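Local structure of alpha-/beta-galactoside alpha-2,3-sialyltransferase (Photobacterium phosphoreum, 2ZWI) at residues Ala247-Lys260 against Thr285-Ile297. The protein probably transfers sialic acid to galactosides in alpha-2,3 linkage, as a GT-B-type glycosyltransferase that binds cytidine monophosphate and zinc. Numbering follows the deposited sequence. Where two conformers were deposited one is given.
Sequences ATAEQQIDILTEAK and TYNQQIIDAHNMI
His294 reaches across to helix 249-259 and gives its NE2 hydrogen to Ile253 O, 2.8 Å away and 150° at the hydrogen, a carbonyl that also accepts the helical bond from Thr257 N. The other ring nitrogen, ND1, takes a weak, 3.2 Å bond from Lys260 NZ, whose chain bends at chi3 (-86°) to come round the edge. Leu256 CB lies over one face, a CH-pi contact 3.6 Å from the ring centroid, and Thr257 CG2 meets the edge; with the two bonds they limit the imidazole's rotation. At the other end Tyr286 OH, whose place is less sure, lies 2.6 Å from Ala247 O and is also paired with Thr242 O; Gln252 NE2 bonds to Thr248 O (3.2 Å) and only weakly to that hydroxyl, and Ala249 CB sits over the Tyr286 ring. Between the two ends Ile290 is a knob among Ala249, Gln252, Ile253 and Leu256, while Ile253 CG1 packs on Ala293 CB. Leu256 CD1 meets Met296 SD, tip to tip. The helices, 26° apart, connect successive beta-alpha-beta crossovers, 236-240 to 275-279 and on to 297-299: Gln252 and Leu256 rest on strand 236-240, Ile290 on strand 275-279, and Gln252 OE1 binds Thr242 N, beside CMP-binding Gly241.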
loop_
_atom_site.group_PDB
_atom_site.type_symbol
_atom_site.label_atom_id
_atom_site.label_comp_id
_atom_site.label_asym_id
_atom_site.label_seq_id
_atom_site.Cartn_x
_atom_site.Cartn_y
_atom_site.Cartn_z
ATOM N N ALA A 247 -8.782 7.813 16.466
ATOM C CA ALA A 247 -10.124 7.906 17.076
ATOM C C ALA A 247 -10.321 6.967 18.268
ATOM O O ALA A 247 -9.632 5.955 18.411
ATOM C CB ALA A 247 -11.226 7.671 16.021
ATOM N N THR A 248 -11.274 7.306 19.125
ATOM C CA THR A 248 -11.624 6.429 20.232
ATOM C C THR A 248 -12.684 5.447 19.748
ATOM O O THR A 248 -13.259 5.642 18.677
ATOM C CB THR A 248 -12.175 7.223 21.418
ATOM O OG1 THR A 248 -13.400 7.844 21.031
ATOM C CG2 THR A 248 -11.165 8.301 21.869
ATOM N N ALA A 249 -12.952 4.407 20.539
ATOM C CA ALA A 249 -14.016 3.474 20.207
ATOM C C ALA A 249 -15.386 4.179 20.257
ATOM O O ALA A 249 -16.196 4.032 19.345
ATOM C CB ALA A 249 -13.974 2.267 21.127
ATOM N N GLU A 250 -15.619 4.960 21.316
ATOM C CA GLU A 250 -16.849 5.753 21.455
ATOM C C GLU A 250 -17.137 6.612 20.221
ATOM O O GLU A 250 -18.277 6.680 19.761
ATOM C CB GLU A 250 -16.775 6.646 22.707
ATOM C CG GLU A 250 -18.078 7.384 23.039
ATOM C CD GLU A 250 -17.932 8.369 24.199
ATOM O OE1 GLU A 250 -18.959 8.678 24.861
ATOM O OE2 GLU A 250 -16.791 8.834 24.448
ATOM N N GLN A 251 -16.111 7.266 19.676
ATOM C CA GLN A 251 -16.319 8.163 18.528
ATOM C C GLN A 251 -16.756 7.382 17.289
ATOM O O GLN A 251 -17.648 7.814 16.559
ATOM C CB GLN A 251 -15.078 8.994 18.250
ATOM C CG GLN A 251 -14.825 10.106 19.285
ATOM C CD GLN A 251 -13.420 10.676 19.188
ATOM O OE1 GLN A 251 -13.124 11.721 19.772
ATOM N NE2 GLN A 251 -12.546 9.997 18.448
ATOM N N GLN A 252 -16.152 6.210 17.086
ATOM C CA GLN A 252 -16.559 5.309 16.009
ATOM C C GLN A 252 -17.965 4.698 16.212
ATOM O O GLN A 252 -18.721 4.548 15.248
ATOM C CB GLN A 252 -15.490 4.236 15.787
ATOM C CG GLN A 252 -14.207 4.843 15.190
ATOM C CD GLN A 252 -13.037 3.899 15.182
ATOM O OE1 GLN A 252 -12.865 3.115 14.250
ATOM N NE2 GLN A 252 -12.198 3.990 16.209
ATOM N N ILE A 253 -18.302 4.360 17.455
ATOM C CA ILE A 253 -19.661 3.913 17.813
ATOM C C ILE A 253 -20.673 5.007 17.496
ATOM O O ILE A 253 -21.732 4.734 16.917
ATOM C CB ILE A 253 -19.759 3.505 19.316
ATOM C CG1 ILE A 253 -19.048 2.172 19.568
ATOM C CG2 ILE A 253 -21.220 3.378 19.778
ATOM C CD1 ILE A 253 -18.567 2.000 21.027
ATOM N N ASP A 254 -20.342 6.245 17.863
ATOM C CA ASP A 254 -21.201 7.407 17.605
ATOM C C ASP A 254 -21.415 7.671 16.106
ATOM O O ASP A 254 -22.542 7.962 15.670
ATOM C CB ASP A 254 -20.637 8.660 18.281
ATOM C CG ASP A 254 -20.799 8.647 19.808
ATOM O OD1 ASP A 254 -20.180 9.527 20.446
ATOM O OD2 ASP A 254 -21.529 7.785 20.373
ATOM N N ILE A 255 -20.331 7.573 15.336
ATOM C CA ILE A 255 -20.381 7.678 13.866
ATOM C C ILE A 255 -21.333 6.638 13.290
ATOM O O ILE A 255 -22.115 6.941 12.404
ATOM C CB ILE A 255 -18.992 7.501 13.203
ATOM C CG1 ILE A 255 -18.092 8.700 13.491
ATOM C CG2 ILE A 255 -19.116 7.330 11.666
ATOM C CD1 ILE A 255 -16.627 8.402 13.323
ATOM N N LEU A 256 -21.242 5.410 13.777
ATOM C CA LEU A 256 -22.136 4.351 13.323
ATOM C C LEU A 256 -23.603 4.577 13.710
ATOM O O LEU A 256 -24.507 4.202 12.939
ATOM C CB LEU A 256 -21.651 2.992 13.795
ATOM C CG LEU A 256 -20.555 2.430 12.904
ATOM C CD1 LEU A 256 -19.720 1.416 13.692
ATOM C CD2 LEU A 256 -21.136 1.843 11.619
ATOM N N THR A 257 -23.857 5.191 14.868
ATOM C CA THR A 257 -25.257 5.474 15.209
ATOM C C THR A 257 -25.828 6.622 14.383
ATOM O O THR A 257 -26.981 6.561 13.993
ATOM C CB THR A 257 -25.618 5.594 16.736
ATOM O OG1 THR A 257 -26.073 6.919 17.069
ATOM C CG2 THR A 257 -24.544 5.122 17.645
ATOM N N GLU A 258 -25.011 7.633 14.075
ATOM C CA GLU A 258 -25.419 8.695 13.163
ATOM C C GLU A 258 -25.679 8.165 11.739
ATOM O O GLU A 258 -26.677 8.525 11.098
ATOM C CB GLU A 258 -24.371 9.814 13.146
ATOM C CG GLU A 258 -24.857 11.133 12.518
ATOM C CD GLU A 258 -25.984 11.796 13.305
ATOM O OE1 GLU A 258 -26.698 12.642 12.730
ATOM O OE2 GLU A 258 -26.163 11.471 14.492
ATOM N N ALA A 259 -24.783 7.313 11.252
ATOM C CA ALA A 259 -24.915 6.708 9.917
ATOM C C ALA A 259 -26.187 5.883 9.758
ATOM O O ALA A 259 -26.761 5.818 8.669
ATOM C CB ALA A 259 -23.683 5.857 9.590
ATOM N N LYS A 260 -26.616 5.240 10.839
ATOM C CA LYS A 260 -27.801 4.401 10.797
ATOM C C LYS A 260 -29.115 5.195 10.722
ATOM O O LYS A 260 -30.153 4.630 10.398
ATOM C CB LYS A 260 -27.805 3.389 11.949
ATOM C CG LYS A 260 -26.795 2.272 11.732
ATOM C CD LYS A 260 -27.178 1.003 12.423
ATOM C CE LYS A 260 -26.701 0.970 13.852
ATOM N NZ LYS A 260 -26.564 -0.459 14.294
ATOM N N THR A 285 -7.163 -2.444 19.199
ATOM C CA THR A 285 -7.480 -3.422 20.239
ATOM C C THR A 285 -8.821 -3.117 20.919
ATOM O O THR A 285 -9.185 -3.747 21.913
ATOM C CB THR A 285 -6.313 -3.567 21.261
ATOM O OG1 THR A 285 -6.824 -3.859 22.567
ATOM C CG2 THR A 285 -5.502 -2.299 21.329
ATOM N N TYR A 286 -9.560 -2.150 20.379
ATOM C CA TYR A 286 -10.901 -1.867 20.893
ATOM C C TYR A 286 -12.042 -2.326 19.966
ATOM O O TYR A 286 -13.181 -1.897 20.151
ATOM C CB TYR A 286 -11.069 -0.379 21.289
ATOM C CG TYR A 286 -10.678 0.665 20.238
ATOM C CD1 TYR A 286 -10.810 0.418 18.867
ATOM C CD2 TYR A 286 -10.220 1.919 20.628
ATOM C CE1 TYR A 286 -10.477 1.389 17.925
ATOM C CE2 TYR A 286 -9.885 2.888 19.702
ATOM C CZ TYR A 286 -10.006 2.608 18.351
ATOM O OH TYR A 286 -9.679 3.570 17.438
ATOM N N ASN A 287 -11.745 -3.191 18.991
ATOM C CA ASN A 287 -12.734 -3.618 17.984
ATOM C C ASN A 287 -13.994 -4.318 18.519
ATOM O O ASN A 287 -15.087 -4.122 17.982
ATOM C CB ASN A 287 -12.099 -4.517 16.910
ATOM C CG ASN A 287 -10.974 -3.841 16.158
ATOM O OD1 ASN A 287 -10.002 -4.494 15.776
ATOM N ND2 ASN A 287 -11.090 -2.540 15.943
ATOM N N GLN A 288 -13.841 -5.150 19.549
ATOM C CA GLN A 288 -14.997 -5.843 20.120
ATOM C C GLN A 288 -16.036 -4.876 20.711
ATOM O O GLN A 288 -17.237 -5.129 20.591
ATOM C CB GLN A 288 -14.578 -6.909 21.142
ATOM C CG GLN A 288 -15.655 -7.992 21.384
ATOM C CD GLN A 288 -16.052 -8.734 20.108
ATOM O OE1 GLN A 288 -15.207 -9.299 19.415
ATOM N NE2 GLN A 288 -17.343 -8.730 19.796
ATOM N N GLN A 289 -15.576 -3.777 21.320
ATOM C CA GLN A 289 -16.455 -2.733 21.872
ATOM C C GLN A 289 -17.373 -2.119 20.802
ATOM O O GLN A 289 -18.581 -1.934 21.024
ATOM C CB GLN A 289 -15.635 -1.597 22.496
ATOM C CG GLN A 289 -14.755 -1.961 23.693
ATOM C CD GLN A 289 -14.077 -0.744 24.317
ATOM O OE1 GLN A 289 -13.682 -0.760 25.487
ATOM N NE2 GLN A 289 -13.956 0.316 23.546
ATOM N N ILE A 290 -16.779 -1.777 19.659
ATOM C CA ILE A 290 -17.505 -1.205 18.526
ATOM C C ILE A 290 -18.475 -2.234 17.928
ATOM O O ILE A 290 -19.659 -1.934 17.735
ATOM C CB ILE A 290 -16.535 -0.664 17.428
ATOM C CG1 ILE A 290 -15.497 0.309 18.026
ATOM C CG2 ILE A 290 -17.321 0.001 16.295
ATOM C CD1 ILE A 290 -14.376 0.706 17.067
ATOM N N ILE A 291 -17.969 -3.444 17.663
ATOM C CA ILE A 291 -18.734 -4.534 17.035
ATOM C C ILE A 291 -19.977 -4.917 17.837
ATOM O O ILE A 291 -21.032 -5.204 17.269
ATOM C CB ILE A 291 -17.845 -5.798 16.792
ATOM C CG1 ILE A 291 -16.897 -5.574 15.617
ATOM C CG2 ILE A 291 -18.694 -7.040 16.518
ATOM C CD1 ILE A 291 -15.729 -6.562 15.575
ATOM N N ASP A 292 -19.843 -4.910 19.155
ATOM C CA ASP A 292 -20.929 -5.300 20.038
ATOM C C ASP A 292 -21.995 -4.226 20.083
ATOM O O ASP A 292 -23.192 -4.530 20.027
ATOM C CB ASP A 292 -20.402 -5.555 21.454
ATOM C CG ASP A 292 -19.657 -6.872 21.572
ATOM O OD1 ASP A 292 -19.765 -7.723 20.651
ATOM O OD2 ASP A 292 -18.966 -7.054 22.602
ATOM N N ALA A 293 -21.556 -2.969 20.174
ATOM C CA ALA A 293 -22.473 -1.838 20.295
ATOM C C ALA A 293 -23.383 -1.712 19.080
ATOM O O ALA A 293 -24.458 -1.094 19.174
ATOM C CB ALA A 293 -21.709 -0.547 20.534
ATOM N N HIS A 294 -22.968 -2.311 17.959
ATOM C CA HIS A 294 -23.723 -2.206 16.712
ATOM C C HIS A 294 -24.168 -3.504 16.016
ATOM O O HIS A 294 -24.773 -3.453 14.936
ATOM C CB HIS A 294 -23.036 -1.247 15.742
ATOM C CG HIS A 294 -23.156 0.183 16.152
ATOM N ND1 HIS A 294 -24.357 0.860 16.134
ATOM C CD2 HIS A 294 -22.239 1.055 16.631
ATOM C CE1 HIS A 294 -24.171 2.093 16.568
ATOM N NE2 HIS A 294 -22.894 2.238 16.871
ATOM N N ASN A 295 -23.899 -4.649 16.635
ATOM C CA ASN A 295 -24.233 -5.952 16.049
ATOM C C ASN A 295 -23.772 -6.090 14.602
ATOM O O ASN A 295 -24.556 -6.397 13.701
ATOM C CB ASN A 295 -25.730 -6.249 16.166
ATOM C CG ASN A 295 -26.151 -6.519 17.583
ATOM O OD1 ASN A 295 -25.316 -6.666 18.482
ATOM N ND2 ASN A 295 -27.455 -6.585 17.800
ATOM N N MET A 296 -22.484 -5.868 14.398
ATOM C CA MET A 296 -21.908 -5.895 13.065
ATOM C C MET A 296 -21.219 -7.224 12.815
ATOM O O MET A 296 -20.686 -7.839 13.733
ATOM C CB MET A 296 -20.922 -4.744 12.917
ATOM C CG MET A 296 -21.611 -3.383 12.857
ATOM S SD MET A 296 -20.430 -2.054 12.770
ATOM C CE MET A 296 -19.554 -2.293 14.299
ATOM N N ILE A 297 -21.232 -7.660 11.564
ATOM C CA ILE A 297 -20.480 -8.844 11.167
ATOM C C ILE A 297 -18.981 -8.508 11.166
ATOM O O ILE A 297 -18.535 -7.638 10.425
ATOM C CB ILE A 297 -20.917 -9.362 9.773
ATOM C CG1 ILE A 297 -22.421 -9.656 9.755
ATOM C CG2 ILE A 297 -20.112 -10.593 9.376
ATOM C CD1 ILE A 297 -22.910 -10.241 8.447
#